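Local coordinates for putative sugar binding protein (Geobacillus stearothermophilus, PDB 6GUQ) that binds a single hexose, galactose or glucose, between its two lobes, and probably serves as the extracytoplasmic sugar receptor of a transport system, at residues Ala30-Leu35 with Ala86-Ile91; Gln94-Ala99 with Leu163-Gln168; Gly245-Pro250 with Val265-Tyr270. All coordinates share one frame; numbering follows the deposited sequence.

Contact 1 of 3, residues Ala30-Leu35 with Ala86-Ile91; sequences AYHFVL and AKVDGI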
loop_
_atom_site.group_PDB
_atom_site.type_symbol
_atom_site.label_atom_id
_atom_site.label_comp_id
_atom_site.label_asym_id
_atom_site.label_seq_id
_atom_site.Cartn_x
_atom_site.Cartn_y
_atom_site.Cartn_z
ATOM N N ALA A 30 10.950 -30.417 0.356
ATOM C CA ALA A 30 11.012 -29.161 -0.406
ATOM C C ALA A 30 9.843 -28.223 -0.054
ATOM O O ALA A 30 8.684 -28.537 -0.321
ATOM C CB ALA A 30 11.037 -29.453 -1.893
ATOM N N TYR A 31 10.157 -27.075 0.545
ATOM C CA TYR A 31 9.133 -26.221 1.142
ATOM C C TYR A 31 8.296 -25.515 0.079
ATOM O O TYR A 31 8.817 -24.994 -0.913
ATOM C CB TYR A 31 9.777 -25.169 2.052
ATOM C CG TYR A 31 10.188 -25.661 3.423
ATOM C CD1 TYR A 31 9.231 -26.068 4.345
ATOM C CD2 TYR A 31 11.524 -25.687 3.810
ATOM C CE1 TYR A 31 9.587 -26.512 5.600
ATOM C CE2 TYR A 31 11.899 -26.134 5.073
ATOM C CZ TYR A 31 10.920 -26.546 5.968
ATOM O OH TYR A 31 11.262 -26.996 7.235
ATOM N N HIS A 32 7.011 -25.448 0.363
ATOM C CA HIS A 32 6.055 -24.834 -0.505
ATOM C C HIS A 32 5.253 -23.744 0.149
ATOM O O HIS A 32 4.452 -23.997 0.997
ATOM C CB HIS A 32 5.096 -25.887 -1.018
ATOM C CG HIS A 32 4.016 -25.341 -1.888
ATOM N ND1 HIS A 32 4.211 -25.045 -3.213
ATOM C CD2 HIS A 32 2.730 -25.029 -1.623
ATOM C CE1 HIS A 32 3.097 -24.569 -3.728
ATOM N NE2 HIS A 32 2.182 -24.550 -2.784
ATOM N N PHE A 33 5.493 -22.516 -0.243
ATOM C CA PHE A 33 4.716 -21.389 0.263
ATOM C C PHE A 33 3.936 -20.694 -0.847
ATOM O O PHE A 33 4.265 -20.783 -2.032
ATOM C CB PHE A 33 5.572 -20.325 0.973
ATOM C CG PHE A 33 6.640 -20.860 1.878
ATOM C CD1 PHE A 33 6.325 -21.764 2.876
ATOM C CD2 PHE A 33 7.934 -20.359 1.820
ATOM C CE1 PHE A 33 7.298 -22.240 3.744
ATOM C CE2 PHE A 33 8.916 -20.829 2.699
ATOM C CZ PHE A 33 8.590 -21.774 3.661
ATOM N N VAL A 34 2.904 -19.972 -0.421
ATOM C CA VAL A 34 2.016 -19.224 -1.293
ATOM C C VAL A 34 2.001 -17.757 -0.865
ATOM O O VAL A 34 1.899 -17.452 0.332
ATOM C CB VAL A 34 0.599 -19.829 -1.275
ATOM C CG1 VAL A 34 0.179 -20.074 0.134
ATOM C CG2 VAL A 34 -0.400 -18.889 -1.946
ATOM N N LEU A 35 2.116 -16.853 -1.843
ATOM C CA LEU A 35 1.997 -15.417 -1.609
ATOM C C LEU A 35 0.795 -14.899 -2.395
ATOM O O LEU A 35 0.723 -15.073 -3.622
ATOM C CB LEU A 35 3.270 -14.675 -2.029
ATOM C CG LEU A 35 3.149 -13.157 -2.204
ATOM C CD1 LEU A 35 2.818 -12.474 -0.877
ATOM C CD2 LEU A 35 4.423 -12.583 -2.776
ATOM N N ALA A 86 -4.587 -27.153 0.781
ATOM C CA ALA A 86 -3.769 -27.779 -0.252
ATOM C C ALA A 86 -2.338 -28.084 0.201
ATOM O O ALA A 86 -1.396 -27.964 -0.584
ATOM C CB ALA A 86 -3.742 -26.904 -1.503
ATOM N N LYS A 87 -2.138 -28.477 1.459
ATOM C CA LYS A 87 -0.871 -29.051 1.922
ATOM C C LYS A 87 0.255 -28.013 2.072
ATOM O O LYS A 87 1.334 -28.361 2.577
ATOM C CB LYS A 87 -0.436 -30.227 1.012
ATOM C CG LYS A 87 1.073 -30.463 0.734
ATOM C CD LYS A 87 1.322 -31.334 -0.505
ATOM C CE LYS A 87 2.745 -31.896 -0.515
ATOM N NZ LYS A 87 2.860 -33.204 0.212
ATOM N N VAL A 88 0.009 -26.734 1.761
ATOM C CA VAL A 88 1.085 -25.745 1.753
ATOM C C VAL A 88 1.671 -25.557 3.162
ATOM O O VAL A 88 0.975 -25.688 4.178
ATOM C CB VAL A 88 0.583 -24.405 1.182
ATOM C CG1 VAL A 88 -0.199 -24.633 -0.113
ATOM C CG2 VAL A 88 -0.237 -23.625 2.223
ATOM N N ASP A 89 2.971 -25.229 3.215
ATOM C CA ASP A 89 3.696 -25.111 4.479
ATOM C C ASP A 89 3.582 -23.733 5.124
ATOM O O ASP A 89 3.765 -23.614 6.341
ATOM C CB ASP A 89 5.179 -25.444 4.273
ATOM C CG ASP A 89 5.388 -26.724 3.479
ATOM O OD1 ASP A 89 4.790 -27.765 3.842
ATOM O OD2 ASP A 89 6.174 -26.694 2.506
ATOM N N GLY A 90 3.317 -22.690 4.344
ATOM C CA GLY A 90 3.144 -21.358 4.898
ATOM C C GLY A 90 2.465 -20.425 3.916
ATOM O O GLY A 90 2.646 -20.563 2.700
ATOM N N ILE A 91 1.702 -19.462 4.431
ATOM C CA ILE A 91 0.910 -18.549 3.615
ATOM C C ILE A 91 1.311 -17.119 3.951
ATOM O O ILE A 91 1.329 -16.736 5.127
ATOM C CB ILE A 91 -0.595 -18.766 3.841
ATOM C CG1 ILE A 91 -0.986 -20.169 3.374
ATOM C CG2 ILE A 91 -1.404 -17.693 3.133
ATOM C CD1 ILE A 91 -2.469 -20.444 3.430
#
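H32 and D89 meet through two hydrogen bonds, one to the D89 carboxylate and one between backbones. The amide N of H32 gives a nearly straight bond (172°) to OD2 of D89 at 2.6 Å, reaching that oxygen on its anti side and somewhat out of the carboxylate plane. In return, N of D89 binds O of H32 at 2.9 Å. With CG beside its own backbone N (chi1 -48°), the D89 side chain curls toward segment 30-35. Two residues on, N of V34 bonds to O of G90 at 3.2 Å, and CA of F33 adds a CA-H...O contact to the same oxygen. Apolar contact is mostly on the V34 and I91 face, where the two side chains run side by side with CG1 of V34 3.4 Å from CG1 of I91. Ring contacts are made at edges: CG1 of V88 sits 3.3 Å from CD2 of the H32 imidazole, while OD2 of D89 approaches the rim of the Y31 ring. F33 turns to the other face, toward M280 of helix 269-284. D89 thus takes the place of a backbone acceptor beside the parallel pairing of strands 32-36 and 90-93, its negative charge probably eased by the H32 amide.

Contact 2 of 3, residues Gln94-Ala99 with Leu163-Gln168; sequences QGLTEA and LTAAHQ. With BGC (beta-D-glucopyranose), chain B.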
loop_
_atom_site.group_PDB
_atom_site.type_symbol
_atom_site.label_atom_id
_atom_site.label_comp_id
_atom_site.label_asym_id
_atom_site.label_seq_id
_atom_site.Cartn_x
_atom_site.Cartn_y
_atom_site.Cartn_z
ATOM N N GLN A 94 -1.706 -10.186 2.789
ATOM C CA GLN A 94 -2.199 -9.002 3.480
ATOM C C GLN A 94 -3.238 -9.385 4.524
ATOM O O GLN A 94 -4.000 -10.339 4.353
ATOM C CB GLN A 94 -2.875 -8.022 2.506
ATOM C CG GLN A 94 -1.994 -7.103 1.695
ATOM C CD GLN A 94 -2.801 -6.438 0.549
ATOM O OE1 GLN A 94 -3.462 -7.129 -0.234
ATOM N NE2 GLN A 94 -2.765 -5.109 0.474
ATOM N N GLY A 95 -3.303 -8.590 5.588
ATOM C CA GLY A 95 -4.370 -8.721 6.560
ATOM C C GLY A 95 -5.371 -7.612 6.352
ATOM O O GLY A 95 -5.490 -6.691 7.167
ATOM N N LEU A 96 -6.120 -7.738 5.257
ATOM C CA LEU A 96 -6.748 -6.591 4.605
ATOM C C LEU A 96 -7.800 -5.927 5.485
ATOM O O LEU A 96 -7.801 -4.703 5.640
ATOM C CB LEU A 96 -7.349 -7.032 3.282
ATOM C CG LEU A 96 -7.298 -5.971 2.196
ATOM C CD1 LEU A 96 -6.083 -5.059 2.369
ATOM C CD2 LEU A 96 -7.258 -6.679 0.863
ATOM N N THR A 97 -8.723 -6.705 6.044
ATOM C CA THR A 97 -9.753 -6.158 6.917
ATOM C C THR A 97 -9.854 -6.987 8.188
ATOM O O THR A 97 -9.791 -8.222 8.147
ATOM C CB THR A 97 -11.129 -6.114 6.239
ATOM O OG1 THR A 97 -11.788 -7.364 6.443
ATOM C CG2 THR A 97 -11.005 -5.854 4.736
ATOM N N GLU A 98 -10.042 -6.292 9.315
ATOM C CA GLU A 98 -10.063 -6.941 10.620
ATOM C C GLU A 98 -11.253 -7.885 10.766
ATOM O O GLU A 98 -11.132 -8.937 11.399
ATOM C CB GLU A 98 -10.066 -5.875 11.729
ATOM C CG GLU A 98 -10.241 -6.418 13.159
ATOM C CD GLU A 98 -9.867 -5.408 14.260
ATOM O OE1 GLU A 98 -9.944 -5.769 15.457
ATOM O OE2 GLU A 98 -9.494 -4.261 13.937
ATOM N N ALA A 99 -12.396 -7.546 10.183
ATOM C CA ALA A 99 -13.592 -8.350 10.394
ATOM C C ALA A 99 -13.576 -9.652 9.598
ATOM O O ALA A 99 -14.141 -10.656 10.056
ATOM C CB ALA A 99 -14.835 -7.534 10.034
ATOM N N LEU A 163 -12.106 2.415 1.592
ATOM C CA LEU A 163 -12.393 2.874 2.943
ATOM C C LEU A 163 -12.400 1.739 3.961
ATOM O O LEU A 163 -12.554 2.002 5.158
ATOM C CB LEU A 163 -13.743 3.586 2.975
ATOM C CG LEU A 163 -13.857 4.914 2.215
ATOM C CD1 LEU A 163 -15.321 5.243 1.987
ATOM C CD2 LEU A 163 -13.159 6.046 2.955
ATOM N N THR A 164 -12.254 0.493 3.504
ATOM C CA THR A 164 -12.314 -0.688 4.350
ATOM C C THR A 164 -10.969 -1.387 4.494
ATOM O O THR A 164 -10.789 -2.148 5.442
ATOM C CB THR A 164 -13.334 -1.694 3.785
ATOM O OG1 THR A 164 -13.018 -1.981 2.411
ATOM C CG2 THR A 164 -14.749 -1.124 3.858
ATOM N N ALA A 165 -10.040 -1.166 3.569
ATOM C CA ALA A 165 -8.708 -1.732 3.686
ATOM C C ALA A 165 -7.972 -1.084 4.856
ATOM O O ALA A 165 -8.047 0.134 5.067
ATOM C CB ALA A 165 -7.936 -1.545 2.375
ATOM N N ALA A 166 -7.262 -1.918 5.626
ATOM C CA ALA A 166 -6.728 -1.479 6.912
ATOM C C ALA A 166 -5.534 -0.550 6.738
ATOM O O ALA A 166 -5.352 0.391 7.521
ATOM C CB ALA A 166 -6.342 -2.696 7.759
ATOM N N HIS A 167 -4.698 -0.810 5.729
ATOM C CA HIS A 167 -3.555 0.063 5.487
ATOM C C HIS A 167 -4.003 1.409 4.949
ATOM O O HIS A 167 -3.422 2.442 5.313
ATOM C CB HIS A 167 -2.530 -0.605 4.546
ATOM C CG HIS A 167 -3.073 -1.038 3.208
ATOM N ND1 HIS A 167 -4.385 -1.423 3.000
ATOM C CD2 HIS A 167 -2.443 -1.205 2.016
ATOM C CE1 HIS A 167 -4.541 -1.780 1.735
ATOM N NE2 HIS A 167 -3.375 -1.671 1.122
ATOM N N GLN A 168 -5.052 1.413 4.123
ATOM C CA GLN A 168 -5.581 2.660 3.587
ATOM C C GLN A 168 -6.120 3.543 4.703
ATOM O O GLN A 168 -5.818 4.741 4.762
ATOM C CB GLN A 168 -6.670 2.354 2.556
ATOM C CG GLN A 168 -6.184 1.583 1.365
ATOM C CD GLN A 168 -5.038 2.289 0.675
ATOM O OE1 GLN A 168 -5.240 3.258 -0.066
ATOM N NE2 GLN A 168 -3.827 1.812 0.913
HETATM C C2 BGC B . -0.220 -0.579 -1.241
HETATM C C3 BGC B . -0.807 -1.876 -1.682
HETATM C C4 BGC B . -1.864 -1.613 -2.708
HETATM C C5 BGC B . -1.298 -0.896 -3.912
HETATM C C6 BGC B . -2.444 -0.583 -4.829
HETATM C C1 BGC B . 0.302 0.251 -2.402
HETATM O O1 BGC B . 0.544 1.513 -1.959
HETATM O O2 BGC B . 0.876 -0.740 -0.317
HETATM O O3 BGC B . -1.520 -2.455 -0.569
HETATM O O4 BGC B . -2.460 -2.815 -3.192
HETATM O O5 BGC B . -0.678 0.367 -3.518
HETATM O O6 BGC B . -1.923 -0.115 -6.035
#
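T164 opens the contact with its backbone: its O lies 3.8 Å from CG2 of T97, a methyl placed beside the T97 backbone N, while OG1 of T97 is turned to E100 in the helix that follows. A165 stands at the N-cap position of helix 166-179 and sets its CB 4.0 Å from CD1 of L96, a modest apolar touch. A166 carries the one hydrogen bond between the segments. Its N meets O of L96 at 2.8 Å; the bond is bent at the hydrogen (139°), though the donor lies almost in line with the L96 carbonyl. CB of A166 also points toward segment 94-99 and packs close to the same oxygen. A first-turn amide of helix 166-179 is thereby satisfied by the loop before helix 98-109. H167 reaches the sugar. Its CG lies between the backbone N and carbonyl carbon (chi1 57°), a torsion that brings the imidazole to L96, whose side chain it crosses at a slant, with CE1 of H167 3.7 Å from CD1 of L96. From the ring edge NE2 of H167 donates to O3 of the bound glucose at 2.6 Å. NE2 of Q94 is 3.1 Å from the same O3, its amide plane nearly perpendicular to the imidazole, and is held by E38 and D119, both sugar ligands. Q168 closes the walk: its NE2 lies 3.4 Å above the centre of the H167 imidazole, while its OE1 is bound by T220 and by the G161 amide. Loops of two lobes meeting beside the bound sugar are typical of the closed, ligand-bound form of periplasmic binding proteins.

Contact 3 of 3, residues Gly245-Pro250 with Val265-Tyr270; sequences GFDTLP and VVQEPY. With BGC (beta-D-glucopyranose), chain B.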
loop_
_atom_site.group_PDB
_atom_site.type_symbol
_atom_site.label_atom_id
_atom_site.label_comp_id
_atom_site.label_asym_id
_atom_site.label_seq_id
_atom_site.Cartn_x
_atom_site.Cartn_y
_atom_site.Cartn_z
ATOM N N GLY A 245 1.617 11.653 -3.523
ATOM C CA GLY A 245 1.069 10.311 -3.604
ATOM C C GLY A 245 1.915 9.270 -2.900
ATOM O O GLY A 245 2.730 9.607 -2.034
ATOM N N PHE A 246 1.748 8.001 -3.279
ATOM C CA PHE A 246 2.462 6.885 -2.673
ATOM C C PHE A 246 3.291 6.153 -3.720
ATOM O O PHE A 246 2.959 6.142 -4.913
ATOM C CB PHE A 246 1.494 5.888 -2.011
ATOM C CG PHE A 246 1.505 5.937 -0.507
ATOM C CD1 PHE A 246 0.884 6.980 0.170
ATOM C CD2 PHE A 246 2.133 4.928 0.235
ATOM C CE1 PHE A 246 0.889 7.030 1.567
ATOM C CE2 PHE A 246 2.147 4.964 1.637
ATOM C CZ PHE A 246 1.535 6.014 2.306
ATOM N N ASP A 247 4.390 5.563 -3.254
ATOM C CA ASP A 247 5.217 4.634 -4.019
ATOM C C ASP A 247 5.957 5.295 -5.178
ATOM O O ASP A 247 5.818 6.503 -5.416
ATOM C CB ASP A 247 4.362 3.462 -4.501
ATOM C CG ASP A 247 3.745 2.694 -3.333
ATOM O OD1 ASP A 247 4.530 2.191 -2.471
ATOM O OD2 ASP A 247 2.490 2.614 -3.263
ATOM N N THR A 248 6.753 4.499 -5.900
ATOM C CA THR A 248 7.728 5.002 -6.857
ATOM C C THR A 248 7.640 4.275 -8.197
ATOM O O THR A 248 8.655 4.101 -8.878
ATOM C CB THR A 248 9.139 4.887 -6.288
ATOM O OG1 THR A 248 9.365 3.532 -5.872
ATOM C CG2 THR A 248 9.337 5.836 -5.079
ATOM N N LEU A 249 6.442 3.832 -8.591
ATOM C CA LEU A 249 6.209 3.278 -9.921
ATOM C C LEU A 249 6.753 4.231 -10.980
ATOM O O LEU A 249 6.787 5.446 -10.747
ATOM C CB LEU A 249 4.717 3.039 -10.149
ATOM C CG LEU A 249 4.030 2.003 -9.272
ATOM C CD1 LEU A 249 2.572 1.830 -9.680
ATOM C CD2 LEU A 249 4.787 0.695 -9.382
ATOM N N PRO A 250 7.160 3.726 -12.154
ATOM C CA PRO A 250 7.827 4.599 -13.150
ATOM C C PRO A 250 7.098 5.900 -13.462
ATOM O O PRO A 250 7.723 6.975 -13.495
ATOM C CB PRO A 250 7.912 3.691 -14.386
ATOM C CG PRO A 250 7.999 2.317 -13.822
ATOM C CD PRO A 250 7.129 2.316 -12.584
ATOM N N VAL A 265 5.458 9.136 -1.080
ATOM C CA VAL A 265 5.867 8.299 0.041
ATOM C C VAL A 265 6.512 7.032 -0.501
ATOM O O VAL A 265 5.853 6.222 -1.159
ATOM C CB VAL A 265 4.666 7.963 0.934
ATOM C CG1 VAL A 265 5.089 7.051 2.070
ATOM C CG2 VAL A 265 4.032 9.228 1.449
ATOM N N VAL A 266 7.797 6.849 -0.208
ATOM C CA VAL A 266 8.534 5.666 -0.649
ATOM C C VAL A 266 8.077 4.428 0.116
ATOM O O VAL A 266 7.832 4.489 1.325
ATOM C CB VAL A 266 10.040 5.901 -0.453
ATOM C CG1 VAL A 266 10.784 4.584 -0.398
ATOM C CG2 VAL A 266 10.583 6.811 -1.537
ATOM N N GLN A 267 7.966 3.295 -0.583
ATOM C CA GLN A 267 7.891 1.979 0.052
ATOM C C GLN A 267 8.941 1.069 -0.559
ATOM O O GLN A 267 9.597 1.407 -1.551
ATOM C CB GLN A 267 6.521 1.316 -0.094
ATOM C CG GLN A 267 5.390 2.068 0.541
ATOM C CD GLN A 267 4.147 1.222 0.714
ATOM O OE1 GLN A 267 3.916 0.661 1.788
ATOM N NE2 GLN A 267 3.340 1.113 -0.346
ATOM N N GLU A 268 9.089 -0.112 0.040
ATOM C CA GLU A 268 10.082 -1.098 -0.377
ATOM C C GLU A 268 9.380 -2.406 -0.733
ATOM O O GLU A 268 9.467 -3.393 0.011
ATOM C CB GLU A 268 11.129 -1.307 0.714
ATOM C CG GLU A 268 12.045 -0.111 0.938
ATOM C CD GLU A 268 12.814 0.282 -0.322
ATOM O OE1 GLU A 268 13.045 1.502 -0.544
ATOM O OE2 GLU A 268 13.189 -0.636 -1.090
ATOM N N PRO A 269 8.676 -2.450 -1.870
ATOM C CA PRO A 269 7.932 -3.678 -2.205
ATOM C C PRO A 269 8.831 -4.866 -2.514
ATOM O O PRO A 269 8.483 -5.998 -2.159
ATOM C CB PRO A 269 7.085 -3.255 -3.414
ATOM C CG PRO A 269 7.812 -2.098 -4.000
ATOM C CD PRO A 269 8.451 -1.377 -2.855
ATOM N N TYR A 270 9.983 -4.648 -3.155
ATOM C CA TYR A 270 10.900 -5.753 -3.401
ATOM C C TYR A 270 11.450 -6.302 -2.087
ATOM O O TYR A 270 11.408 -7.518 -1.838
ATOM C CB TYR A 270 12.045 -5.308 -4.323
ATOM C CG TYR A 270 13.072 -6.399 -4.628
ATOM C CD1 TYR A 270 14.083 -6.717 -3.713
ATOM C CD2 TYR A 270 13.035 -7.108 -5.828
ATOM C CE1 TYR A 270 15.019 -7.716 -3.981
ATOM C CE2 TYR A 270 13.969 -8.109 -6.108
ATOM C CZ TYR A 270 14.954 -8.406 -5.178
ATOM O OH TYR A 270 15.880 -9.383 -5.452
HETATM C C2 BGC B . -0.220 -0.579 -1.241
HETATM C C3 BGC B . -0.807 -1.876 -1.682
HETATM C C4 BGC B . -1.864 -1.613 -2.708
HETATM C C5 BGC B . -1.298 -0.896 -3.912
HETATM C C6 BGC B . -2.444 -0.583 -4.829
HETATM C C1 BGC B . 0.302 0.251 -2.402
HETATM O O1 BGC B . 0.544 1.513 -1.959
HETATM O O2 BGC B . 0.876 -0.740 -0.317
HETATM O O3 BGC B . -1.520 -2.455 -0.569
HETATM O O4 BGC B . -2.460 -2.815 -3.192
HETATM O O5 BGC B . -0.678 0.367 -3.518
HETATM O O6 BGC B . -1.923 -0.115 -6.035
HETATM O O HOH W 1 7.583 2.333 -3.623
#
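D247 and Q267 grip one edge of the sugar at the C-terminal ends of two parallel strands of a beta-alpha-beta unit, in which helix 250-258 connects strand 242-246 to strand 263-266. In the first shell, O1 of glucose donates to OD2 of D247 at 2.6 Å, and NE2 of Q267 gives an almost straight bond (174°) to O2 of glucose at 3.1 Å. The two residues also hold each other: NE2 of Q267 donates to OD1 of D247 at 2.7 Å, meeting the syn lone pair of OD1, which lies 8° out of the Q267 amide plane. One nitrogen thus serves both sugar and carboxylate, which probably fixes the rotation of both groups. OE1 of Q267 is taken by T133, so the amide is oriented from its other end. A water accepts from N of Q267 and OG1 of T248 and donates to OD1 of D247, bridging the loops behind the carboxylate. Farther out, the strands set the register. N of V265 binds O of G245, and N of D247 binds O of V265 at 2.6 Å. CG2 of T248 touches CG2 of V266, while A138 of helix 135-149 packs on F246 and V265. The F246 ring lies flat against V265, whose CB stands 3.7 Å from the ring centroid, only 2° off the normal.

In the fold
From the N terminus, contact 1 comes first: from strand 32-36 the chain runs through helix 43-59, strand 62-65 and helix 73-84 before strand 90-93 returns beside it, pairing neighbouring strands of one lobe. Contact 2 opens just past that strand and closes a longer loop, joining the start of helix 98-109 to the start of helix 166-179 across the two lobes. Contact 3 closes the shortest loop, around helix 250-258, and pairs strands 242-246 and 263-266. The three follow in series; none nests in or crosses another. Contacts 1 and 3 lie in the same sheet, centres about 28 Å apart. Contacts 2 and 3, centres about 19 Å apart, do not touch but both reach the bound glucose.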